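Local coordinates for protein ribonucleoside-diphosphate reductase small chain 2 (Saccharomyces cerevisiae, PDB 1JK0) that supports deoxyribonucleotide synthesis as part of ribonucleotide reductase, and is required for proper folding of the partner small chain and for assembly with the large subunits, at residues 196-201 with 211-216; 249-254 with 276-281; 161-166 with 187-192. All coordinates share one frame; numbering follows the deposited sequence.

Interaction 1: residues 196-201 with 211-216; sequences SMFWLT and MANRNI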
loop_
_atom_site.group_PDB
_atom_site.type_symbol
_atom_site.label_atom_id
_atom_site.label_comp_id
_atom_site.label_asym_id
_atom_site.label_seq_id
_atom_site.Cartn_x
_atom_site.Cartn_y
_atom_site.Cartn_z
ATOM N N SER B 196 -9.599 -7.029 29.711
ATOM C CA SER B 196 -8.674 -7.518 30.733
ATOM C C SER B 196 -7.563 -6.533 31.019
ATOM O O SER B 196 -7.386 -6.101 32.159
ATOM C CB SER B 196 -8.047 -8.835 30.295
ATOM O OG SER B 196 -9.043 -9.800 30.015
ATOM N N MET B 197 -6.810 -6.192 29.976
ATOM C CA MET B 197 -5.696 -5.264 30.098
ATOM C C MET B 197 -6.122 -3.898 30.607
ATOM O O MET B 197 -5.336 -3.197 31.239
ATOM C CB MET B 197 -4.971 -5.131 28.760
ATOM C CG MET B 197 -4.236 -6.388 28.343
ATOM S SD MET B 197 -3.125 -7.003 29.630
ATOM C CE MET B 197 -3.965 -8.519 30.100
ATOM N N PHE B 198 -7.360 -3.504 30.336
ATOM C CA PHE B 198 -7.819 -2.218 30.837
ATOM C C PHE B 198 -7.845 -2.335 32.362
ATOM O O PHE B 198 -7.640 -1.357 33.087
ATOM C CB PHE B 198 -9.210 -1.873 30.280
ATOM C CG PHE B 198 -9.181 -0.898 29.122
ATOM C CD1 PHE B 198 -9.577 -1.291 27.847
ATOM C CD2 PHE B 198 -8.761 0.418 29.310
ATOM C CE1 PHE B 198 -9.556 -0.387 26.779
ATOM C CE2 PHE B 198 -8.738 1.329 28.244
ATOM C CZ PHE B 198 -9.135 0.926 26.983
ATOM N N TRP B 199 -8.082 -3.551 32.842
ATOM C CA TRP B 199 -8.110 -3.811 34.272
ATOM C C TRP B 199 -6.671 -3.776 34.794
ATOM O O TRP B 199 -6.289 -2.872 35.540
ATOM C CB TRP B 199 -8.750 -5.181 34.549
ATOM C CG TRP B 199 -8.653 -5.630 35.987
ATOM C CD1 TRP B 199 -8.241 -6.857 36.433
ATOM C CD2 TRP B 199 -8.926 -4.847 37.165
ATOM N NE1 TRP B 199 -8.232 -6.883 37.809
ATOM C CE2 TRP B 199 -8.648 -5.665 38.284
ATOM C CE3 TRP B 199 -9.376 -3.533 37.383
ATOM C CZ2 TRP B 199 -8.803 -5.212 39.604
ATOM C CZ3 TRP B 199 -9.531 -3.081 38.698
ATOM C CH2 TRP B 199 -9.244 -3.923 39.789
ATOM N N LEU B 200 -5.873 -4.756 34.375
ATOM C CA LEU B 200 -4.472 -4.870 34.788
ATOM C C LEU B 200 -3.673 -3.578 34.630
ATOM O O LEU B 200 -2.600 -3.427 35.221
ATOM C CB LEU B 200 -3.785 -5.991 33.999
ATOM C CG LEU B 200 -2.331 -6.344 34.330
ATOM C CD1 LEU B 200 -2.216 -6.823 35.771
ATOM C CD2 LEU B 200 -1.851 -7.427 33.370
ATOM N N THR B 201 -4.186 -2.659 33.815
ATOM C CA THR B 201 -3.529 -1.375 33.591
ATOM C C THR B 201 -4.424 -0.299 34.155
ATOM O O THR B 201 -4.527 0.798 33.597
ATOM C CB THR B 201 -3.339 -1.066 32.104
ATOM O OG1 THR B 201 -4.623 -0.883 31.498
ATOM C CG2 THR B 201 -2.585 -2.194 31.413
ATOM N N MET B 211 -1.043 2.475 27.324
ATOM C CA MET B 211 -1.209 3.345 26.154
ATOM C C MET B 211 -1.387 2.492 24.904
ATOM O O MET B 211 -2.256 2.763 24.070
ATOM C CB MET B 211 0.006 4.261 25.969
ATOM C CG MET B 211 -0.175 5.342 24.902
ATOM S SD MET B 211 1.389 6.158 24.437
ATOM C CE MET B 211 1.466 7.538 25.606
ATOM N N ALA B 212 -0.556 1.460 24.781
ATOM C CA ALA B 212 -0.630 0.556 23.643
ATOM C C ALA B 212 -2.013 -0.062 23.571
ATOM O O ALA B 212 -2.570 -0.211 22.490
ATOM C CB ALA B 212 0.420 -0.537 23.763
ATOM N N ASN B 213 -2.572 -0.421 24.720
ATOM C CA ASN B 213 -3.893 -1.022 24.739
ATOM C C ASN B 213 -4.959 0.021 24.444
ATOM O O ASN B 213 -5.850 -0.211 23.641
ATOM C CB ASN B 213 -4.179 -1.677 26.089
ATOM C CG ASN B 213 -5.457 -2.507 26.071
ATOM O OD1 ASN B 213 -5.505 -3.579 25.464
ATOM N ND2 ASN B 213 -6.501 -2.006 26.726
ATOM N N ARG B 214 -4.874 1.172 25.096
ATOM C CA ARG B 214 -5.859 2.224 24.858
ATOM C C ARG B 214 -6.001 2.476 23.345
ATOM O O ARG B 214 -7.114 2.577 22.822
ATOM C CB ARG B 214 -5.432 3.512 25.573
ATOM C CG ARG B 214 -6.535 4.545 25.769
ATOM C CD ARG B 214 -6.071 5.753 26.631
ATOM N NE ARG B 214 -5.459 5.346 27.903
ATOM C CZ ARG B 214 -4.145 5.251 28.115
ATOM N NH1 ARG B 214 -3.285 5.546 27.149
ATOM N NH2 ARG B 214 -3.681 4.824 29.284
ATOM N N ASN B 215 -4.864 2.546 22.651
ATOM C CA ASN B 215 -4.825 2.797 21.207
ATOM C C ASN B 215 -5.429 1.725 20.315
ATOM O O ASN B 215 -6.290 1.995 19.483
ATOM C CB ASN B 215 -3.386 2.998 20.736
ATOM C CG ASN B 215 -2.766 4.242 21.279
ATOM O OD1 ASN B 215 -3.458 5.208 21.589
ATOM N ND2 ASN B 215 -1.448 4.243 21.374
ATOM N N ILE B 216 -4.918 0.511 20.458
ATOM C CA ILE B 216 -5.375 -0.609 19.660
ATOM C C ILE B 216 -6.891 -0.722 19.790
ATOM O O ILE B 216 -7.606 -0.900 18.797
ATOM C CB ILE B 216 -4.663 -1.921 20.115
ATOM C CG1 ILE B 216 -3.153 -1.775 19.893
ATOM C CG2 ILE B 216 -5.197 -3.123 19.342
ATOM C CD1 ILE B 216 -2.323 -2.967 20.331
#
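Met197 and Asn213 have the nearest CA atoms, 7.1 Å apart, across two helices that pass in roughly opposite directions. The axes of the short segments 196-200 and 211-216 approach to 9.8 Å, with 149° between their N-to-C directions. Asn213 supplies most of the interface from its side, its amide reaching both Met197 and Phe198. Its CG stands opposite the backbone N (chi1 -171°), which carries the amide straight out to the facing helix. There the two ends of the amide divide the work. Asn213 ND2 sits over one face of the Phe198 ring, displaced toward the rim, and comes nearest at CD1, 3.4 Å away. The amide plane stands steeply to the ring, at 77°, so this is a nitrogen set above a pi face and not a flat stack. Asn213 OD1 instead lies against aliphatic Met197 CB, at 3.7 Å. The thioether of Met197 turns away beyond CB, toward Tyr81 and Leu85 of helix 78-89. Farther along the ring, Phe198 CZ brushes the backbone at Arg214 CA, 4.1 Å distant. With an alanine here instead of Asn213, the Phe198 face would probably lose its polar cover and a gap would open beside Met197 CB. The contact ties helix 191-200 to the helix that follows it, 207-232, within the ferritin-like all-helical fold; elsewhere on the latter, buried Ile216 packs against Tyr127 and Tyr131 of helix 111-138, Tyr131 being the predicted active-site residue.

Interaction 2: residues 249-254 with 276-281; sequences EAVEIE and TYIEFV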
loop_
_atom_site.group_PDB
_atom_site.type_symbol
_atom_site.label_atom_id
_atom_site.label_comp_id
_atom_site.label_asym_id
_atom_site.label_seq_id
_atom_site.Cartn_x
_atom_site.Cartn_y
_atom_site.Cartn_z
ATOM N N GLU B 249 -22.942 -16.462 17.605
ATOM C CA GLU B 249 -21.886 -17.451 17.396
ATOM C C GLU B 249 -20.496 -16.948 17.809
ATOM O O GLU B 249 -19.736 -17.681 18.443
ATOM C CB GLU B 249 -21.852 -17.894 15.930
ATOM C CG GLU B 249 -23.168 -18.432 15.419
ATOM C CD GLU B 249 -23.026 -19.162 14.098
ATOM O OE1 GLU B 249 -24.068 -19.478 13.485
ATOM O OE2 GLU B 249 -21.880 -19.435 13.677
ATOM N N ALA B 250 -20.170 -15.707 17.448
ATOM C CA ALA B 250 -18.874 -15.120 17.785
ATOM C C ALA B 250 -18.812 -14.827 19.277
ATOM O O ALA B 250 -17.734 -14.817 19.877
ATOM C CB ALA B 250 -18.646 -13.842 16.994
ATOM N N VAL B 251 -19.966 -14.573 19.877
ATOM C CA VAL B 251 -20.003 -14.309 21.302
ATOM C C VAL B 251 -19.744 -15.634 22.010
ATOM O O VAL B 251 -19.145 -15.669 23.080
ATOM C CB VAL B 251 -21.363 -13.721 21.732
ATOM C CG1 VAL B 251 -21.388 -13.512 23.233
ATOM C CG2 VAL B 251 -21.598 -12.397 21.019
ATOM N N GLU B 252 -20.180 -16.730 21.400
ATOM C CA GLU B 252 -19.952 -18.047 21.985
ATOM C C GLU B 252 -18.486 -18.426 21.813
ATOM O O GLU B 252 -17.848 -18.907 22.751
ATOM C CB GLU B 252 -20.838 -19.106 21.321
ATOM C CG GLU B 252 -22.332 -18.933 21.575
ATOM C CD GLU B 252 -23.173 -19.929 20.784
ATOM O OE1 GLU B 252 -24.416 -19.771 20.756
ATOM O OE2 GLU B 252 -22.590 -20.868 20.194
ATOM N N ILE B 253 -17.953 -18.207 20.616
ATOM C CA ILE B 253 -16.563 -18.530 20.342
ATOM C C ILE B 253 -15.651 -17.602 21.143
ATOM O O ILE B 253 -14.473 -17.898 21.329
ATOM C CB ILE B 253 -16.228 -18.393 18.834
ATOM C CG1 ILE B 253 -17.209 -19.212 17.987
ATOM C CG2 ILE B 253 -14.805 -18.883 18.569
ATOM C CD1 ILE B 253 -16.900 -19.196 16.493
ATOM N N GLU B 254 -16.192 -16.481 21.621
ATOM C CA GLU B 254 -15.393 -15.536 22.404
ATOM C C GLU B 254 -15.324 -15.924 23.871
ATOM O O GLU B 254 -14.237 -16.098 24.414
ATOM C CB GLU B 254 -15.949 -14.115 22.288
ATOM C CG GLU B 254 -15.419 -13.126 23.346
ATOM C CD GLU B 254 -13.894 -13.037 23.398
ATOM O OE1 GLU B 254 -13.252 -13.191 22.339
ATOM O OE2 GLU B 254 -13.340 -12.790 24.496
ATOM N N THR B 276 -18.720 -11.013 31.732
ATOM C CA THR B 276 -19.766 -11.157 30.723
ATOM C C THR B 276 -19.806 -9.851 29.950
ATOM O O THR B 276 -20.863 -9.428 29.482
ATOM C CB THR B 276 -21.146 -11.343 31.358
ATOM O OG1 THR B 276 -21.662 -10.061 31.742
ATOM C CG2 THR B 276 -21.052 -12.244 32.596
ATOM N N TYR B 277 -18.645 -9.211 29.850
ATOM C CA TYR B 277 -18.485 -7.942 29.146
ATOM C C TYR B 277 -18.854 -8.078 27.671
ATOM O O TYR B 277 -19.365 -7.140 27.054
ATOM C CB TYR B 277 -17.031 -7.467 29.295
ATOM C CG TYR B 277 -16.621 -6.332 28.376
ATOM C CD1 TYR B 277 -17.288 -5.108 28.399
ATOM C CD2 TYR B 277 -15.560 -6.488 27.485
ATOM C CE1 TYR B 277 -16.909 -4.070 27.555
ATOM C CE2 TYR B 277 -15.175 -5.456 26.640
ATOM C CZ TYR B 277 -15.855 -4.253 26.681
ATOM O OH TYR B 277 -15.491 -3.242 25.833
ATOM N N ILE B 278 -18.600 -9.261 27.124
ATOM C CA ILE B 278 -18.880 -9.564 25.731
ATOM C C ILE B 278 -20.312 -9.257 25.335
ATOM O O ILE B 278 -20.562 -8.684 24.274
ATOM C CB ILE B 278 -18.627 -11.038 25.425
ATOM C CG1 ILE B 278 -17.208 -11.430 25.846
ATOM C CG2 ILE B 278 -18.874 -11.299 23.947
ATOM C CD1 ILE B 278 -17.009 -11.527 27.357
ATOM N N GLU B 279 -21.257 -9.660 26.179
ATOM C CA GLU B 279 -22.669 -9.424 25.896
ATOM C C GLU B 279 -22.949 -7.931 25.732
ATOM O O GLU B 279 -23.691 -7.529 24.839
ATOM C CB GLU B 279 -23.549 -10.025 27.008
ATOM C CG GLU B 279 -23.633 -11.561 26.972
ATOM C CD GLU B 279 -24.516 -12.155 28.069
ATOM O OE1 GLU B 279 -25.687 -11.736 28.197
ATOM O OE2 GLU B 279 -24.040 -13.055 28.797
ATOM N N PHE B 280 -22.349 -7.112 26.585
ATOM C CA PHE B 280 -22.544 -5.673 26.500
ATOM C C PHE B 280 -22.158 -5.175 25.121
ATOM O O PHE B 280 -22.952 -4.539 24.428
ATOM C CB PHE B 280 -21.693 -4.951 27.536
ATOM C CG PHE B 280 -21.522 -3.497 27.249
ATOM C CD1 PHE B 280 -22.631 -2.676 27.099
ATOM C CD2 PHE B 280 -20.255 -2.953 27.094
ATOM C CE1 PHE B 280 -22.480 -1.333 26.794
ATOM C CE2 PHE B 280 -20.092 -1.609 26.789
ATOM C CZ PHE B 280 -21.204 -0.797 26.639
ATOM N N VAL B 281 -20.917 -5.459 24.740
ATOM C CA VAL B 281 -20.395 -5.070 23.440
ATOM C C VAL B 281 -21.230 -5.732 22.352
ATOM O O VAL B 281 -21.659 -5.088 21.397
ATOM C CB VAL B 281 -18.932 -5.520 23.281
ATOM C CG1 VAL B 281 -18.455 -5.265 21.865
ATOM C CG2 VAL B 281 -18.057 -4.783 24.270
#
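Ile278 presents its two beta branches to helix 240-258, one chiefly to Val251 and the other to Glu254. The methyl Ile278 CG2 meets Val251 CG1 at 3.4 Å, the two side chains lying alongside and running past one another in opposite senses. Val251 is turned so that CG1 is trans to its own backbone N (chi1 178°), which puts that methyl at the front of the contact; CB and CG2 of Val251 stand slightly farther back, each 4.1 Å from Ile278 CG2. The second branch behaves differently. Ile278 CG1 touches the methylene Glu254 CG at 3.5 Å, and here the side chains cross at a slant. Because the Glu254 chain bends at chi2 (55°), its carboxylate turns off and the aliphatic part, not the charged end, faces the isoleucine. Ile278 CG2 also comes to 4.0 Å from Glu254 CG, so the methyl lies within contact distance of both partners on the helix. The terminal Ile278 CD1 heads elsewhere, its distance to Glu254 CG being 4.6 Å.

Val251 and Glu254 are three residues apart and therefore lie on one flank of their helix, the usual spacing by which a helix offers neighbouring side chains to a partner. In this ferritin-like small chain, the contact joins helices 240-258 and 277-288, which follow each other in the modelled chain, with CA atoms of Val251 and Ile278 6.6 Å apart. All three touching residues are buried. Around them, Val251 also rests on Ile188 of helix 175-188 and on Tyr295, the last modelled residue. From the same turn as Ile278, Tyr277 reaches Ala191 and Ala195 of helix 191-200.

Interaction 3: residues 161-166 with 187-192; sequences AAFIER and GIFQAG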
loop_
_atom_site.group_PDB
_atom_site.type_symbol
_atom_site.label_atom_id
_atom_site.label_comp_id
_atom_site.label_asym_id
_atom_site.label_seq_id
_atom_site.Cartn_x
_atom_site.Cartn_y
_atom_site.Cartn_z
ATOM N N ALA B 161 -11.515 -20.002 13.750
ATOM C CA ALA B 161 -11.252 -20.203 12.341
ATOM C C ALA B 161 -12.484 -20.722 11.605
ATOM O O ALA B 161 -12.653 -20.457 10.411
ATOM C CB ALA B 161 -10.084 -21.169 12.166
ATOM N N ALA B 162 -13.342 -21.457 12.313
ATOM C CA ALA B 162 -14.550 -22.023 11.704
ATOM C C ALA B 162 -15.572 -20.938 11.417
ATOM O O ALA B 162 -16.243 -20.964 10.380
ATOM C CB ALA B 162 -15.161 -23.080 12.615
ATOM N N PHE B 163 -15.686 -19.994 12.346
ATOM C CA PHE B 163 -16.610 -18.880 12.208
ATOM C C PHE B 163 -16.292 -18.134 10.914
ATOM O O PHE B 163 -17.166 -17.933 10.076
ATOM C CB PHE B 163 -16.483 -17.961 13.426
ATOM C CG PHE B 163 -17.328 -16.722 13.350
ATOM C CD1 PHE B 163 -16.794 -15.526 12.879
ATOM C CD2 PHE B 163 -18.648 -16.743 13.774
ATOM C CE1 PHE B 163 -17.561 -14.370 12.837
ATOM C CE2 PHE B 163 -19.421 -15.597 13.736
ATOM C CZ PHE B 163 -18.875 -14.405 13.267
ATOM N N ILE B 164 -15.036 -17.737 10.744
ATOM C CA ILE B 164 -14.639 -17.040 9.530
ATOM C C ILE B 164 -14.847 -17.972 8.333
ATOM O O ILE B 164 -15.017 -17.523 7.199
ATOM C CB ILE B 164 -13.156 -16.592 9.594
ATOM C CG1 ILE B 164 -12.969 -15.615 10.755
ATOM C CG2 ILE B 164 -12.744 -15.937 8.286
ATOM C CD1 ILE B 164 -11.540 -15.111 10.923
ATOM N N GLU B 165 -14.845 -19.277 8.592
ATOM C CA GLU B 165 -15.036 -20.265 7.534
ATOM C C GLU B 165 -16.516 -20.398 7.190
ATOM O O GLU B 165 -16.876 -20.936 6.143
ATOM C CB GLU B 165 -14.508 -21.627 7.981
ATOM C CG GLU B 165 -14.662 -22.711 6.932
ATOM C CD GLU B 165 -13.824 -22.437 5.701
ATOM O OE1 GLU B 165 -14.352 -22.569 4.575
ATOM O OE2 GLU B 165 -12.631 -22.095 5.863
ATOM N N ARG B 166 -17.366 -19.886 8.074
ATOM C CA ARG B 166 -18.811 -19.970 7.902
ATOM C C ARG B 166 -19.443 -18.828 7.102
ATOM O O ARG B 166 -20.074 -19.061 6.067
ATOM C CB ARG B 166 -19.474 -20.069 9.286
ATOM C CG ARG B 166 -20.909 -20.581 9.283
ATOM C CD ARG B 166 -21.548 -20.550 10.679
ATOM N NE ARG B 166 -20.860 -21.398 11.652
ATOM C CZ ARG B 166 -19.906 -20.983 12.483
ATOM N NH1 ARG B 166 -19.512 -19.718 12.474
ATOM N NH2 ARG B 166 -19.346 -21.837 13.329
ATOM N N GLY B 187 -14.647 -6.324 16.389
ATOM C CA GLY B 187 -15.062 -5.728 17.647
ATOM C C GLY B 187 -15.515 -6.677 18.735
ATOM O O GLY B 187 -15.186 -6.477 19.903
ATOM N N ILE B 188 -16.275 -7.701 18.367
ATOM C CA ILE B 188 -16.748 -8.658 19.355
ATOM C C ILE B 188 -15.571 -9.441 19.905
ATOM O O ILE B 188 -15.132 -9.205 21.026
ATOM C CB ILE B 188 -17.762 -9.660 18.753
ATOM C CG1 ILE B 188 -18.958 -8.907 18.165
ATOM C CG2 ILE B 188 -18.235 -10.629 19.837
ATOM C CD1 ILE B 188 -19.997 -9.803 17.535
ATOM N N PHE B 189 -15.053 -10.357 19.094
ATOM C CA PHE B 189 -13.941 -11.207 19.489
ATOM C C PHE B 189 -13.021 -10.727 20.592
ATOM O O PHE B 189 -13.386 -10.773 21.766
ATOM C CB PHE B 189 -13.112 -11.604 18.279
ATOM C CG PHE B 189 -13.600 -12.850 17.629
ATOM C CD1 PHE B 189 -14.815 -12.863 16.957
ATOM C CD2 PHE B 189 -12.887 -14.038 17.757
ATOM C CE1 PHE B 189 -15.322 -14.037 16.424
ATOM C CE2 PHE B 189 -13.384 -15.225 17.228
ATOM C CZ PHE B 189 -14.610 -15.224 16.559
ATOM N N GLN B 190 -11.832 -10.263 20.241
ATOM C CA GLN B 190 -10.885 -9.855 21.268
ATOM C C GLN B 190 -11.310 -8.801 22.292
ATOM O O GLN B 190 -10.464 -8.233 22.979
ATOM C CB GLN B 190 -9.588 -9.437 20.601
ATOM C CG GLN B 190 -8.961 -10.555 19.816
ATOM C CD GLN B 190 -7.726 -10.103 19.101
ATOM O OE1 GLN B 190 -7.795 -9.255 18.216
ATOM N NE2 GLN B 190 -6.578 -10.655 19.482
ATOM N N ALA B 191 -12.612 -8.548 22.412
ATOM C CA ALA B 191 -13.100 -7.565 23.376
ATOM C C ALA B 191 -12.644 -7.983 24.769
ATOM O O ALA B 191 -12.342 -7.140 25.622
ATOM C CB ALA B 191 -14.623 -7.475 23.322
ATOM N N GLY B 192 -12.598 -9.296 24.984
ATOM C CA GLY B 192 -12.160 -9.824 26.260
ATOM C C GLY B 192 -10.757 -9.349 26.583
ATOM O O GLY B 192 -10.500 -8.860 27.681
#
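Phe163 and Phe189 meet ring to ring, and theirs is the sole pair of residues to touch between 161-166 and 187-192. Along the first segment, Ala162 contributes a carbonyl whose O lies 4.0 Å above the guanidinium plane of Arg166. Phe163 follows, with CG opposite its backbone N (chi1 176°), an orientation that extends the ring from helix 155-166 toward Phe189. The backbones stay far apart, at 10.9 Å between the CA atoms of Phe163 and Phe189, so the rings alone bridge the distance. Phe189 CE1 lies over one face of the Phe163 ring and is nearest to its CD1, at 4.1 Å. The ring planes make 52° and the centroids are 5.7 Å apart, an oblique pairing. Beyond Phe163, the side chain of Ile164 turns to Lys185 of helix 175-188. Arg166 comes last; CG of Phe163 lies at the in-plane edge of its guanidinium, and NH1 forms a salt bridge with Glu249 of helix 240-258.

Phe189 sits in the break between helices 175-188 and 191-200, just before Gln190 at the N-cap of the second. Ala181 and Ala184 of helix 175-188 and Ile246 and Ile253 of helix 240-258 also pack on Phe163. The contact itself is small, burying 77 Å², and entirely carbon against carbon, which implies that it depends on the fit and burial of two rings and not on a directional bond.

How the interactions relate
Interactions 2 and 3 lie in the buried interior, their centres 10 Å apart, whereas interaction 1 is partly exposed and 19 and 20 Å from them, between centres. Interaction 3 adjoins interaction 1 in sequence through helix 191-200, and it touches interaction 2 directly: Ala250 packs on Phe189 and Ile253 on Phe163, so helix 240-258, which carries one side of interaction 2, also packs against both rings of interaction 3. The chemistry follows the setting. Interior contacts are made by carbon, methyl and methylene groups in 249-254 with 276-281, and two rings in 161-166 with 187-192. The partly exposed contact sets a buried amide against a buried methionine and an exposed ring. A salt bridge also links the two inner contacts.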